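Local coordinates for protein tartrate dehydrogenase/decarboxylase (Pseudomonas putida, PDB 3FLK) that uses NAD and a divalent metal ion to oxidise (+)-tartrate, and also converts meso-tartrate to D-glycerate and D-malate to pyruvate, at residues R7-P12 with K68-I73; F44-C49 with M58-W63; R99-Y104 with N275-F280; S304-L309 with R321-M326. The protein carries 1 engineered substitution. One frame throughout, in Å; residues are numbered along the deposited sequence.

In the fold
Three of the four contacts reach the large mixed sheet or the loops at its rim. Interaction 1 pairs strands 6-13 and 72-77; interaction 2, its centre about 13 Å away, lies between those strands in the chain and joins the loops on either side of helix 49-55. Strand 278-282 of interaction 3 adds the next strand, with Ile-73 backbone-bonded to Ser-278 and Phe-280. Interaction 4 follows in the helical pair 299-313 and 317-336, where Met-308 packs against Ile-8, Ala-72 and Phe-280. Interactions 2 and 4, about 27 Å apart between centres, do not touch. Interactions 2 and 3 come nearest the bound NADH, each about 7 Å from it by a side chain (Cys-49, Leu-279).

Interaction 1: residues R7-P12 with K68-I73; sequences RIAAIP and KQYDAI
Ile-8 with Ala-72 and Ala-9 with Ile-73 are the parallel bridges that set strand 72-77 beside strand 6-13. Ala-9 N donates to Ala-72 O at 3.0 Å, and Ile-73 CA makes a C-H...O contact with Ala-9 O. Just before the bridges Asp-71 grips the Arg-7 backbone twice. Asp-71 N donates to Arg-7 O at 2.9 Å, while Asp-71 OD2 accepts Arg-7 N at 2.7 Å through the anti lone pair, in a bond close to straight (170°). In this mixed sheet, Ile-8 and Ala-72 face Met-308 of helix 299-313; on the other side Ile-11 CD1 meets Ile-73 CG2 at 3.8 Å. Tyr-70 is sandwiched. Arg-7 CZ lies over one face of the Tyr-70 ring, 4.2 Å from its centroid, as a cation-pi contact with the two planes 30° apart; the Arg-7 chain is bent at chi3 (74°). Ala-9 CB covers the opposite face in a CH-pi contact. Tyr-70 OH is hydrogen-bonded to Asp-42 OD2, on the neighbouring strand 39-43. A leucine in place of Tyr-70 would probably leave the guanidinium without its aromatic face and Asp-42 without its hydroxyl partner.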
loop_
_atom_site.group_PDB
_atom_site.type_symbol
_atom_site.label_atom_id
_atom_site.label_comp_id
_atom_site.label_asym_id
_atom_site.label_seq_id
_atom_site.Cartn_x
_atom_site.Cartn_y
_atom_site.Cartn_z
ATOM N N ARG A 7 30.758 -12.362 -16.906
ATOM C CA ARG A 7 30.641 -13.395 -15.884
ATOM C C ARG A 7 29.407 -13.131 -15.029
ATOM O O ARG A 7 29.252 -12.044 -14.465
ATOM C CB ARG A 7 31.885 -13.424 -14.995
ATOM C CG ARG A 7 33.181 -13.790 -15.702
ATOM C CD ARG A 7 34.316 -13.897 -14.691
ATOM N NE ARG A 7 34.228 -15.119 -13.889
ATOM C CZ ARG A 7 34.689 -15.243 -12.646
ATOM N NH1 ARG A 7 35.263 -14.216 -12.030
ATOM N NH2 ARG A 7 34.564 -16.398 -12.007
ATOM N N ILE A 8 28.537 -14.131 -14.937
ATOM C CA ILE A 8 27.278 -13.998 -14.211
ATOM C C ILE A 8 27.264 -14.884 -12.972
ATOM O O ILE A 8 27.476 -16.097 -13.060
ATOM C CB ILE A 8 26.052 -14.387 -15.091
ATOM C CG1 ILE A 8 26.115 -13.778 -16.509
ATOM C CG2 ILE A 8 24.733 -14.108 -14.352
ATOM C CD1 ILE A 8 26.327 -12.270 -16.603
ATOM N N ALA A 9 27.007 -14.273 -11.820
ATOM C CA ALA A 9 26.800 -15.021 -10.589
ATOM C C ALA A 9 25.319 -15.370 -10.453
ATOM O O ALA A 9 24.486 -14.496 -10.200
ATOM C CB ALA A 9 27.285 -14.222 -9.391
ATOM N N ALA A 10 25.001 -16.648 -10.648
ATOM C CA ALA A 10 23.631 -17.144 -10.543
ATOM C C ALA A 10 23.380 -17.686 -9.140
ATOM O O ALA A 10 24.073 -18.600 -8.680
ATOM C CB ALA A 10 23.365 -18.214 -11.597
ATOM N N ILE A 11 22.400 -17.101 -8.457
ATOM C CA ILE A 11 22.092 -17.458 -7.075
ATOM C C ILE A 11 20.588 -17.713 -6.952
ATOM O O ILE A 11 19.810 -16.771 -6.786
ATOM C CB ILE A 11 22.542 -16.351 -6.070
ATOM C CG1 ILE A 11 24.000 -15.938 -6.320
ATOM C CG2 ILE A 11 22.341 -16.819 -4.619
ATOM C CD1 ILE A 11 24.488 -14.770 -5.464
ATOM N N PRO A 12 20.171 -18.992 -7.057
ATOM C CA PRO A 12 18.743 -19.328 -7.014
ATOM C C PRO A 12 18.060 -19.007 -5.678
ATOM O O PRO A 12 16.920 -18.540 -5.670
ATOM C CB PRO A 12 18.719 -20.838 -7.297
ATOM C CG PRO A 12 20.082 -21.325 -6.980
ATOM C CD PRO A 12 21.021 -20.184 -7.236
ATOM N N LYS A 68 32.332 -9.736 -6.274
ATOM C CA LYS A 68 32.962 -8.607 -6.970
ATOM C C LYS A 68 33.745 -9.037 -8.215
ATOM O O LYS A 68 34.073 -8.208 -9.067
ATOM C CB LYS A 68 33.852 -7.797 -6.021
ATOM C CG LYS A 68 33.108 -6.690 -5.283
ATOM C CD LYS A 68 34.057 -5.611 -4.766
ATOM C CE LYS A 68 34.584 -5.926 -3.372
ATOM N NZ LYS A 68 33.550 -5.713 -2.318
ATOM N N GLN A 69 34.024 -10.336 -8.317
ATOM C CA GLN A 69 34.698 -10.907 -9.485
ATOM C C GLN A 69 33.729 -11.124 -10.653
ATOM O O GLN A 69 34.138 -11.548 -11.740
ATOM C CB GLN A 69 35.385 -12.233 -9.124
ATOM C CG GLN A 69 36.170 -12.234 -7.803
ATOM C CD GLN A 69 37.111 -11.047 -7.658
ATOM O OE1 GLN A 69 36.996 -10.265 -6.710
ATOM N NE2 GLN A 69 38.038 -10.899 -8.601
ATOM N N TYR A 70 32.451 -10.822 -10.426
ATOM C CA TYR A 70 31.410 -11.023 -11.434
ATOM C C TYR A 70 30.843 -9.705 -11.945
ATOM O O TYR A 70 30.850 -8.695 -11.238
ATOM C CB TYR A 70 30.298 -11.924 -10.882
ATOM C CG TYR A 70 30.755 -13.343 -10.644
ATOM C CD1 TYR A 70 30.576 -14.323 -11.617
ATOM C CD2 TYR A 70 31.385 -13.703 -9.452
ATOM C CE1 TYR A 70 31.005 -15.627 -11.409
ATOM C CE2 TYR A 70 31.821 -15.004 -9.234
ATOM C CZ TYR A 70 31.625 -15.960 -10.217
ATOM O OH TYR A 70 32.050 -17.249 -10.009
ATOM N N ASP A 71 30.358 -9.727 -13.182
ATOM C CA ASP A 71 29.826 -8.536 -13.840
ATOM C C ASP A 71 28.411 -8.185 -13.374
ATOM O O ASP A 71 28.038 -7.011 -13.347
ATOM C CB ASP A 71 29.878 -8.704 -15.360
ATOM C CG ASP A 71 31.306 -8.769 -15.888
ATOM O OD1 ASP A 71 31.999 -7.728 -15.874
ATOM O OD2 ASP A 71 31.737 -9.863 -16.314
ATOM N N ALA A 72 27.631 -9.204 -13.015
ATOM C CA ALA A 72 26.301 -8.995 -12.438
ATOM C C ALA A 72 25.793 -10.219 -11.681
ATOM O O ALA A 72 26.323 -11.324 -11.834
ATOM C CB ALA A 72 25.300 -8.565 -13.514
ATOM N N ILE A 73 24.768 -10.006 -10.858
ATOM C CA ILE A 73 24.168 -11.072 -10.059
ATOM C C ILE A 73 22.759 -11.374 -10.569
ATOM O O ILE A 73 21.921 -10.474 -10.691
ATOM C CB ILE A 73 24.122 -10.716 -8.548
ATOM C CG1 ILE A 73 25.513 -10.307 -8.042
ATOM C CG2 ILE A 73 23.571 -11.887 -7.731
ATOM C CD1 ILE A 73 25.502 -9.586 -6.702
#

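Interaction 2: residues F44-C49 with M58-W63; sequences FEWASC and MMPDDW. With SO4 (sulfate ion), chain L.
Pro-60 lays its ring across the indole of Trp-46, Pro-60 CD sitting 3.6 Å from the centroid of the five-membered ring and 20° off its normal, a close CH-pi contact. Phe-44 CB covers the opposite indole face. Round the six-membered ring, Met-59 SE, a selenomethionine selenium, stands 4.0 Å from Trp-46 CZ3 as an oblique Met-aromatic contact, and Trp-63 CB touches the same Trp-46 CZ3 at 3.9 Å. The two loops flank helix 49-55: Ser-48 is its N-cap, OG making a weak bond with Tyr-51 N and donating to Glu-45 O, and a type I turn from Pro-60 to Trp-63 leads into helix 63-67. One backbone bond ties the loops, Ala-47 N to Met-58 O at 2.9 Å, rather bent at 133°. Met-58, also selenomethionine, folds back at chi2 and chi3 and sets its CE 3.5 Å from Ser-48 O. Asp-61 N donates at 3.0 Å to O1 of a sulfate probably from the crystallisation liquor, an ion also held by Lys-57 NZ.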
loop_
_atom_site.group_PDB
_atom_site.type_symbol
_atom_site.label_atom_id
_atom_site.label_comp_id
_atom_site.label_asym_id
_atom_site.label_seq_id
_atom_site.Cartn_x
_atom_site.Cartn_y
_atom_site.Cartn_z
ATOM N N PHE A 44 25.873 -20.398 -7.258
ATOM C CA PHE A 44 26.208 -20.415 -5.837
ATOM C C PHE A 44 25.041 -20.953 -5.021
ATOM O O PHE A 44 23.887 -20.584 -5.255
ATOM C CB PHE A 44 26.596 -19.013 -5.358
ATOM C CG PHE A 44 27.834 -18.468 -6.015
ATOM C CD1 PHE A 44 29.093 -18.750 -5.494
ATOM C CD2 PHE A 44 27.744 -17.678 -7.155
ATOM C CE1 PHE A 44 30.241 -18.249 -6.095
ATOM C CE2 PHE A 44 28.888 -17.175 -7.766
ATOM C CZ PHE A 44 30.139 -17.462 -7.233
ATOM N N GLU A 45 25.357 -21.826 -4.064
ATOM C CA GLU A 45 24.350 -22.512 -3.256
ATOM C C GLU A 45 23.977 -21.735 -1.996
ATOM O O GLU A 45 22.984 -22.051 -1.336
ATOM C CB GLU A 45 24.828 -23.920 -2.876
ATOM C CG GLU A 45 25.249 -24.796 -4.058
ATOM C CD GLU A 45 24.106 -25.100 -5.012
ATOM O OE1 GLU A 45 23.117 -25.731 -4.582
ATOM O OE2 GLU A 45 24.204 -24.717 -6.199
ATOM N N TRP A 46 24.773 -20.722 -1.660
ATOM C CA TRP A 46 24.489 -19.902 -0.484
ATOM C C TRP A 46 23.447 -18.813 -0.753
ATOM O O TRP A 46 22.810 -18.809 -1.812
ATOM C CB TRP A 46 25.764 -19.357 0.176
ATOM C CG TRP A 46 26.889 -18.982 -0.745
ATOM C CD1 TRP A 46 27.909 -19.786 -1.163
ATOM C CD2 TRP A 46 27.140 -17.691 -1.312
ATOM N NE1 TRP A 46 28.768 -19.085 -1.973
ATOM C CE2 TRP A 46 28.321 -17.794 -2.080
ATOM C CE3 TRP A 46 26.477 -16.458 -1.253
ATOM C CZ2 TRP A 46 28.854 -16.711 -2.783
ATOM C CZ3 TRP A 46 27.005 -15.381 -1.955
ATOM C CH2 TRP A 46 28.184 -15.518 -2.712
ATOM N N ALA A 47 23.281 -17.898 0.203
ATOM C CA ALA A 47 22.150 -16.961 0.216
ATOM C C ALA A 47 20.835 -17.748 0.141
ATOM O O ALA A 47 19.926 -17.429 -0.635
ATOM C CB ALA A 47 22.263 -15.927 -0.912
ATOM N N SER A 48 20.774 -18.798 0.958
ATOM C CA SER A 48 19.627 -19.692 1.041
ATOM C C SER A 48 19.480 -20.172 2.478
ATOM O O SER A 48 20.444 -20.151 3.254
ATOM C CB SER A 48 19.808 -20.888 0.104
ATOM O OG SER A 48 20.829 -21.761 0.568
ATOM N N CYS A 49 18.273 -20.600 2.830
ATOM C CA CYS A 49 17.988 -21.063 4.182
ATOM C C CYS A 49 18.594 -22.436 4.481
ATOM O O CYS A 49 18.857 -22.755 5.640
ATOM C CB CYS A 49 16.484 -21.027 4.457
ATOM S SG CYS A 49 15.835 -19.331 4.544
HETATM N N MSE A 58 23.533 -16.915 6.519
HETATM C CA MSE A 58 22.959 -16.984 5.177
HETATM C C MSE A 58 24.017 -17.133 4.086
HETATM O O MSE A 58 23.773 -17.764 3.057
HETATM C CB MSE A 58 22.100 -15.746 4.903
HETATM C CG MSE A 58 20.869 -15.621 5.790
HETATM SE SE MSE A 58 19.564 -17.060 5.542
HETATM C CE MSE A 58 19.301 -16.905 3.622
HETATM N N MSE A 59 25.188 -16.545 4.323
HETATM C CA MSE A 59 26.269 -16.500 3.339
HETATM C C MSE A 59 27.627 -16.628 4.027
HETATM O O MSE A 59 27.747 -16.304 5.211
HETATM C CB MSE A 59 26.229 -15.176 2.574
HETATM C CG MSE A 59 24.875 -14.815 2.012
HETATM SE SE MSE A 59 24.976 -13.301 0.825
HETATM C CE MSE A 59 25.310 -11.878 2.119
ATOM N N PRO A 60 28.659 -17.091 3.287
ATOM C CA PRO A 60 30.016 -17.080 3.836
ATOM C C PRO A 60 30.505 -15.655 4.099
ATOM O O PRO A 60 30.028 -14.710 3.465
ATOM C CB PRO A 60 30.851 -17.737 2.729
ATOM C CG PRO A 60 30.053 -17.558 1.486
ATOM C CD PRO A 60 28.629 -17.658 1.927
ATOM N N ASP A 61 31.450 -15.514 5.025
ATOM C CA ASP A 61 31.977 -14.206 5.420
ATOM C C ASP A 61 32.589 -13.418 4.258
ATOM O O ASP A 61 32.565 -12.187 4.264
ATOM C CB ASP A 61 33.007 -14.361 6.548
ATOM C CG ASP A 61 32.377 -14.749 7.882
ATOM O OD1 ASP A 61 31.149 -14.979 7.943
ATOM O OD2 ASP A 61 33.122 -14.822 8.884
ATOM N N ASP A 62 33.127 -14.128 3.268
ATOM C CA ASP A 62 33.803 -13.488 2.137
ATOM C C ASP A 62 32.933 -13.378 0.873
ATOM O O ASP A 62 33.455 -13.336 -0.244
ATOM C CB ASP A 62 35.124 -14.207 1.828
ATOM C CG ASP A 62 34.924 -15.630 1.317
ATOM O OD1 ASP A 62 33.865 -16.241 1.595
ATOM O OD2 ASP A 62 35.837 -16.138 0.632
ATOM N N TRP A 63 31.615 -13.312 1.059
ATOM C CA TRP A 63 30.669 -13.259 -0.062
ATOM C C TRP A 63 30.938 -12.093 -1.021
ATOM O O TRP A 63 30.845 -12.257 -2.238
ATOM C CB TRP A 63 29.217 -13.223 0.442
ATOM C CG TRP A 63 28.870 -11.979 1.213
ATOM C CD1 TRP A 63 28.953 -11.803 2.564
ATOM C CD2 TRP A 63 28.389 -10.740 0.675
ATOM N NE1 TRP A 63 28.553 -10.533 2.901
ATOM C CE2 TRP A 63 28.205 -9.857 1.762
ATOM C CE3 TRP A 63 28.095 -10.289 -0.619
ATOM C CZ2 TRP A 63 27.740 -8.550 1.594
ATOM C CZ3 TRP A 63 27.639 -8.985 -0.786
ATOM C CH2 TRP A 63 27.463 -8.134 0.317
HETATM S S SO4 L . 33.510 -18.335 5.779
HETATM O O1 SO4 L . 32.148 -18.147 6.271
HETATM O O2 SO4 L . 34.425 -18.386 6.915
HETATM O O3 SO4 L . 33.591 -19.587 5.030
HETATM O O4 SO4 L . 33.882 -17.225 4.904
#

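Interaction 3: residues R99-Y104 with N275-F280; sequences REFDQY and NFPSLF
Gln-103 NE2 donates to Pro-277 O at 2.8 Å, with an N-H...O angle of 154° and the acceptor close to the plane of the amide. The other amide atom, Gln-103 OE1, rests against Leu-279 CB at 3.5 Å. Pro-277 CG sits over one face of the Phe-101 ring, 4.2 Å from its centroid. The Phe-276 ring runs nearly parallel to that ring, planes 20° apart, but slid aside, so the rings barely overlap and meet at Phe-101 CD1 and Phe-276 CD1, 3.6 Å apart; Glu-100 O lies over the centre of the Phe-276 ring. Behind this shell a Schellman motif ends helix 94-100: Asp-102 takes positive phi and Gln-103 N bonds to O of Arg-98, a residue of the oxalate pocket. Asn-271 bridges both segments, its OD1 accepting Asn-275 N and Phe-276 N, its ND2 donating to Asp-102 O. Gln-103 OE1 is buried without a polar partner in the model, and a flipped amide would set oxygen against Pro-277 O, so one bond probably fixes the amide's orientation.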
loop_
_atom_site.group_PDB
_atom_site.type_symbol
_atom_site.label_atom_id
_atom_site.label_comp_id
_atom_site.label_asym_id
_atom_site.label_seq_id
_atom_site.Cartn_x
_atom_site.Cartn_y
_atom_site.Cartn_z
ATOM N N ARG A 99 22.660 -3.062 -0.274
ATOM C CA ARG A 99 23.265 -1.956 0.473
ATOM C C ARG A 99 24.780 -1.878 0.328
ATOM O O ARG A 99 25.326 -0.798 0.096
ATOM C CB ARG A 99 22.818 -1.989 1.939
ATOM C CG ARG A 99 21.316 -1.787 2.052
ATOM C CD ARG A 99 20.782 -1.757 3.468
ATOM N NE ARG A 99 19.355 -1.439 3.426
ATOM C CZ ARG A 99 18.658 -0.883 4.412
ATOM N NH1 ARG A 99 19.235 -0.572 5.566
ATOM N NH2 ARG A 99 17.368 -0.635 4.234
ATOM N N GLU A 100 25.454 -3.020 0.431
ATOM C CA GLU A 100 26.914 -3.039 0.328
ATOM C C GLU A 100 27.444 -2.873 -1.098
ATOM O O GLU A 100 28.572 -2.418 -1.288
ATOM C CB GLU A 100 27.504 -4.272 1.016
ATOM C CG GLU A 100 27.481 -4.148 2.534
ATOM C CD GLU A 100 27.996 -5.377 3.253
ATOM O OE1 GLU A 100 29.077 -5.884 2.882
ATOM O OE2 GLU A 100 27.324 -5.821 4.207
ATOM N N PHE A 101 26.630 -3.227 -2.091
ATOM C CA PHE A 101 26.973 -2.952 -3.485
ATOM C C PHE A 101 26.320 -1.663 -3.978
ATOM O O PHE A 101 26.325 -1.373 -5.177
ATOM C CB PHE A 101 26.622 -4.136 -4.399
ATOM C CG PHE A 101 27.525 -5.331 -4.226
ATOM C CD1 PHE A 101 28.796 -5.193 -3.668
ATOM C CD2 PHE A 101 27.113 -6.592 -4.643
ATOM C CE1 PHE A 101 29.634 -6.294 -3.507
ATOM C CE2 PHE A 101 27.947 -7.702 -4.491
ATOM C CZ PHE A 101 29.210 -7.550 -3.922
ATOM N N ASP A 102 25.766 -0.899 -3.037
ATOM C CA ASP A 102 25.145 0.406 -3.299
ATOM C C ASP A 102 24.246 0.404 -4.541
ATOM O O ASP A 102 24.371 1.259 -5.429
ATOM C CB ASP A 102 26.208 1.510 -3.380
ATOM C CG ASP A 102 25.673 2.869 -2.955
ATOM O OD1 ASP A 102 24.847 2.934 -2.014
ATOM O OD2 ASP A 102 26.085 3.878 -3.562
ATOM N N GLN A 103 23.342 -0.570 -4.583
ATOM C CA GLN A 103 22.393 -0.718 -5.677
ATOM C C GLN A 103 21.163 0.140 -5.384
ATOM O O GLN A 103 20.071 -0.384 -5.166
ATOM C CB GLN A 103 22.017 -2.198 -5.852
ATOM C CG GLN A 103 23.200 -3.096 -6.223
ATOM C CD GLN A 103 22.921 -4.590 -6.067
ATOM O OE1 GLN A 103 21.903 -5.001 -5.504
ATOM N NE2 GLN A 103 23.843 -5.410 -6.563
ATOM N N TYR A 104 21.346 1.460 -5.387
ATOM C CA TYR A 104 20.332 2.378 -4.848
ATOM C C TYR A 104 19.065 2.542 -5.693
ATOM O O TYR A 104 18.030 2.973 -5.180
ATOM C CB TYR A 104 20.944 3.735 -4.465
ATOM C CG TYR A 104 21.508 4.549 -5.611
ATOM C CD1 TYR A 104 20.702 5.434 -6.323
ATOM C CD2 TYR A 104 22.855 4.460 -5.960
ATOM C CE1 TYR A 104 21.215 6.194 -7.370
ATOM C CE2 TYR A 104 23.381 5.222 -7.006
ATOM C CZ TYR A 104 22.550 6.082 -7.705
ATOM O OH TYR A 104 23.048 6.839 -8.742
ATOM N N ASN A 275 30.320 0.741 -10.006
ATOM C CA ASN A 275 31.417 0.487 -9.078
ATOM C C ASN A 275 31.322 -0.922 -8.508
ATOM O O ASN A 275 32.329 -1.518 -8.119
ATOM C CB ASN A 275 31.411 1.513 -7.942
ATOM C CG ASN A 275 31.773 2.910 -8.412
ATOM O OD1 ASN A 275 32.558 3.083 -9.346
ATOM N ND2 ASN A 275 31.205 3.918 -7.759
ATOM N N PHE A 276 30.096 -1.438 -8.468
ATOM C CA PHE A 276 29.805 -2.778 -7.976
ATOM C C PHE A 276 28.876 -3.486 -8.966
ATOM O O PHE A 276 28.213 -2.820 -9.764
ATOM C CB PHE A 276 29.136 -2.698 -6.601
ATOM C CG PHE A 276 29.956 -1.982 -5.559
ATOM C CD1 PHE A 276 30.972 -2.642 -4.877
ATOM C CD2 PHE A 276 29.698 -0.650 -5.249
ATOM C CE1 PHE A 276 31.729 -1.986 -3.906
ATOM C CE2 PHE A 276 30.450 0.018 -4.279
ATOM C CZ PHE A 276 31.467 -0.653 -3.609
ATOM N N PRO A 277 28.835 -4.834 -8.935
ATOM C CA PRO A 277 27.863 -5.536 -9.778
ATOM C C PRO A 277 26.420 -5.211 -9.396
ATOM O O PRO A 277 26.100 -5.084 -8.208
ATOM C CB PRO A 277 28.164 -7.017 -9.514
ATOM C CG PRO A 277 28.900 -7.046 -8.222
ATOM C CD PRO A 277 29.674 -5.772 -8.165
ATOM N N SER A 278 25.569 -5.051 -10.403
ATOM C CA SER A 278 24.142 -4.872 -10.183
ATOM C C SER A 278 23.472 -6.239 -10.036
ATOM O O SER A 278 24.058 -7.267 -10.389
ATOM C CB SER A 278 23.520 -4.071 -11.326
ATOM O OG SER A 278 24.009 -2.739 -11.334
ATOM N N LEU A 279 22.252 -6.244 -9.504
ATOM C CA LEU A 279 21.533 -7.482 -9.227
ATOM C C LEU A 279 20.181 -7.503 -9.930
ATOM O O LEU A 279 19.428 -6.527 -9.895
ATOM C CB LEU A 279 21.368 -7.681 -7.716
ATOM C CG LEU A 279 20.725 -8.983 -7.219
ATOM C CD1 LEU A 279 21.335 -9.400 -5.899
ATOM C CD2 LEU A 279 19.215 -8.846 -7.090
ATOM N N PHE A 280 19.881 -8.631 -10.563
ATOM C CA PHE A 280 18.655 -8.774 -11.334
ATOM C C PHE A 280 17.856 -9.969 -10.825
ATOM O O PHE A 280 18.381 -11.077 -10.697
ATOM C CB PHE A 280 18.973 -8.866 -12.832
ATOM C CG PHE A 280 19.710 -7.657 -13.359
ATOM C CD1 PHE A 280 19.018 -6.607 -13.951
ATOM C CD2 PHE A 280 21.096 -7.556 -13.230
ATOM C CE1 PHE A 280 19.697 -5.479 -14.421
ATOM C CE2 PHE A 280 21.780 -6.437 -13.694
ATOM C CZ PHE A 280 21.080 -5.399 -14.292
HETATM O O HOH W 1 28.607 3.381 -5.868
#

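Interaction 4: residues S304-L309 with R321-M326; sequences SGALML and RAHDDM. With SO4 (sulfate ion), chain J.
Ala-306 CB is the bump at the middle of this contact, fitting between His-323 CD2 at 3.7 Å and Met-326 CB at 3.9 Å. Its small side chain is consistent with the close backbones, Ala-306 CA and His-323 CA lying 4.6 Å apart. Met-326, a selenomethionine, bends at chi3 (70°) and lays CE beside Gly-305 and against Ala-306 N at 3.6 Å. One turn on, Leu-309 CD1 drops into the notch between Ala-322 CB and Met-326 SE, the latter at 3.8 Å. The consecutive helices 299-313 and 317-336 pack here as an antiparallel hairpin; the axes of segments 304-309 and 321-326 come within 8.3 Å at 162°. Helix 17-35 adds Val-27 and Leu-28 behind Met-326 and Leu-309. On the other flank His-323 has CG anti to the backbone N (chi1 165°), and its ring edge presents CD2 to Ala-306 O at 3.2 Å. His-323 ND1 donates to Asp-324 OD1 and His-323 NE2 to O3 of a sulfate at 2.8 Å, consistent with a doubly protonated, positively charged ring. An alanine in place of His-323 would probably open a gap beside Ala-306 and leave Asp-324 and the sulfate each without this donor. Arg-111 and Trp-303 also hold that sulfate.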
loop_
_atom_site.group_PDB
_atom_site.type_symbol
_atom_site.label_atom_id
_atom_site.label_comp_id
_atom_site.label_asym_id
_atom_site.label_seq_id
_atom_site.Cartn_x
_atom_site.Cartn_y
_atom_site.Cartn_z
ATOM N N SER A 304 13.727 -10.290 -16.106
ATOM C CA SER A 304 14.872 -9.794 -15.321
ATOM C C SER A 304 16.199 -10.035 -16.035
ATOM O O SER A 304 17.100 -9.195 -15.984
ATOM C CB SER A 304 14.921 -10.445 -13.937
ATOM O OG SER A 304 13.842 -10.011 -13.136
ATOM N N GLY A 305 16.306 -11.189 -16.694
ATOM C CA GLY A 305 17.483 -11.539 -17.485
ATOM C C GLY A 305 17.670 -10.621 -18.675
ATOM O O GLY A 305 18.792 -10.212 -18.974
ATOM N N ALA A 306 16.566 -10.302 -19.350
ATOM C CA ALA A 306 16.575 -9.352 -20.458
ATOM C C ALA A 306 17.055 -7.970 -20.009
ATOM O O ALA A 306 17.850 -7.329 -20.704
ATOM C CB ALA A 306 15.200 -9.261 -21.099
ATOM N N LEU A 307 16.582 -7.527 -18.843
ATOM C CA LEU A 307 17.028 -6.263 -18.249
ATOM C C LEU A 307 18.525 -6.284 -17.955
ATOM O O LEU A 307 19.211 -5.278 -18.140
ATOM C CB LEU A 307 16.244 -5.943 -16.968
ATOM C CG LEU A 307 14.733 -5.699 -17.073
ATOM C CD1 LEU A 307 14.149 -5.417 -15.698
ATOM C CD2 LEU A 307 14.409 -4.561 -18.037
HETATM N N MSE A 308 19.013 -7.437 -17.502
HETATM C CA MSE A 308 20.429 -7.644 -17.208
HETATM C C MSE A 308 21.304 -7.465 -18.450
HETATM O O MSE A 308 22.350 -6.815 -18.388
HETATM C CB MSE A 308 20.647 -9.026 -16.586
HETATM C CG MSE A 308 22.084 -9.326 -16.196
HETATM SE SE MSE A 308 22.216 -10.899 -15.072
HETATM C CE MSE A 308 24.126 -10.941 -14.844
ATOM N N LEU A 309 20.865 -8.036 -19.572
ATOM C CA LEU A 309 21.599 -7.931 -20.833
ATOM C C LEU A 309 21.587 -6.502 -21.361
ATOM O O LEU A 309 22.599 -6.014 -21.865
ATOM C CB LEU A 309 21.032 -8.894 -21.884
ATOM C CG LEU A 309 21.136 -10.399 -21.617
ATOM C CD1 LEU A 309 20.651 -11.180 -22.835
ATOM C CD2 LEU A 309 22.559 -10.820 -21.240
ATOM N N ARG A 321 19.569 -5.999 -28.897
ATOM C CA ARG A 321 18.731 -6.855 -29.734
ATOM C C ARG A 321 18.327 -8.128 -28.999
ATOM O O ARG A 321 17.217 -8.624 -29.182
ATOM C CB ARG A 321 19.438 -7.207 -31.045
ATOM C CG ARG A 321 19.517 -6.059 -32.041
ATOM C CD ARG A 321 19.922 -6.555 -33.428
ATOM N NE ARG A 321 21.307 -7.025 -33.472
ATOM C CZ ARG A 321 22.346 -6.285 -33.850
ATOM N NH1 ARG A 321 22.170 -5.024 -34.229
ATOM N NH2 ARG A 321 23.564 -6.808 -33.855
ATOM N N ALA A 322 19.235 -8.650 -28.175
ATOM C CA ALA A 322 18.952 -9.817 -27.340
ATOM C C ALA A 322 17.840 -9.511 -26.335
ATOM O O ALA A 322 16.919 -10.312 -26.170
ATOM C CB ALA A 322 20.207 -10.290 -26.629
ATOM N N HIS A 323 17.928 -8.345 -25.688
ATOM C CA HIS A 323 16.866 -7.856 -24.805
ATOM C C HIS A 323 15.533 -7.778 -25.543
ATOM O O HIS A 323 14.525 -8.310 -25.073
ATOM C CB HIS A 323 17.215 -6.479 -24.221
ATOM C CG HIS A 323 16.046 -5.775 -23.602
ATOM N ND1 HIS A 323 15.192 -4.970 -24.326
ATOM C CD2 HIS A 323 15.578 -5.770 -22.331
ATOM C CE1 HIS A 323 14.252 -4.498 -23.527
ATOM N NE2 HIS A 323 14.464 -4.967 -22.311
ATOM N N ASP A 324 15.544 -7.113 -26.698
ATOM C CA ASP A 324 14.340 -6.896 -27.499
ATOM C C ASP A 324 13.707 -8.206 -27.973
ATOM O O ASP A 324 12.483 -8.333 -27.981
ATOM C CB ASP A 324 14.643 -5.983 -28.697
ATOM C CG ASP A 324 15.081 -4.578 -28.282
ATOM O OD1 ASP A 324 15.199 -4.295 -27.066
ATOM O OD2 ASP A 324 15.317 -3.748 -29.188
ATOM N N ASP A 325 14.540 -9.170 -28.361
ATOM C CA ASP A 325 14.058 -10.484 -28.799
ATOM C C ASP A 325 13.448 -11.285 -27.654
ATOM O O ASP A 325 12.490 -12.031 -27.857
ATOM C CB ASP A 325 15.180 -11.287 -29.464
ATOM C CG ASP A 325 15.414 -10.882 -30.914
ATOM O OD1 ASP A 325 14.710 -9.980 -31.417
ATOM O OD2 ASP A 325 16.306 -11.475 -31.552
HETATM N N MSE A 326 14.005 -11.125 -26.456
HETATM C CA MSE A 326 13.475 -11.783 -25.263
HETATM C C MSE A 326 12.094 -11.249 -24.896
HETATM O O MSE A 326 11.197 -12.022 -24.561
HETATM C CB MSE A 326 14.451 -11.658 -24.093
HETATM C CG MSE A 326 15.671 -12.545 -24.254
HETATM SE SE MSE A 326 16.999 -12.368 -22.855
HETATM C CE MSE A 326 15.998 -13.188 -21.392
HETATM S S SO4 J . 11.517 -3.340 -21.009
HETATM O O1 SO4 J . 10.879 -2.725 -19.848
HETATM O O2 SO4 J . 12.458 -2.396 -21.606
HETATM O O3 SO4 J . 12.238 -4.542 -20.604
HETATM O O4 SO4 J . 10.493 -3.684 -21.993
#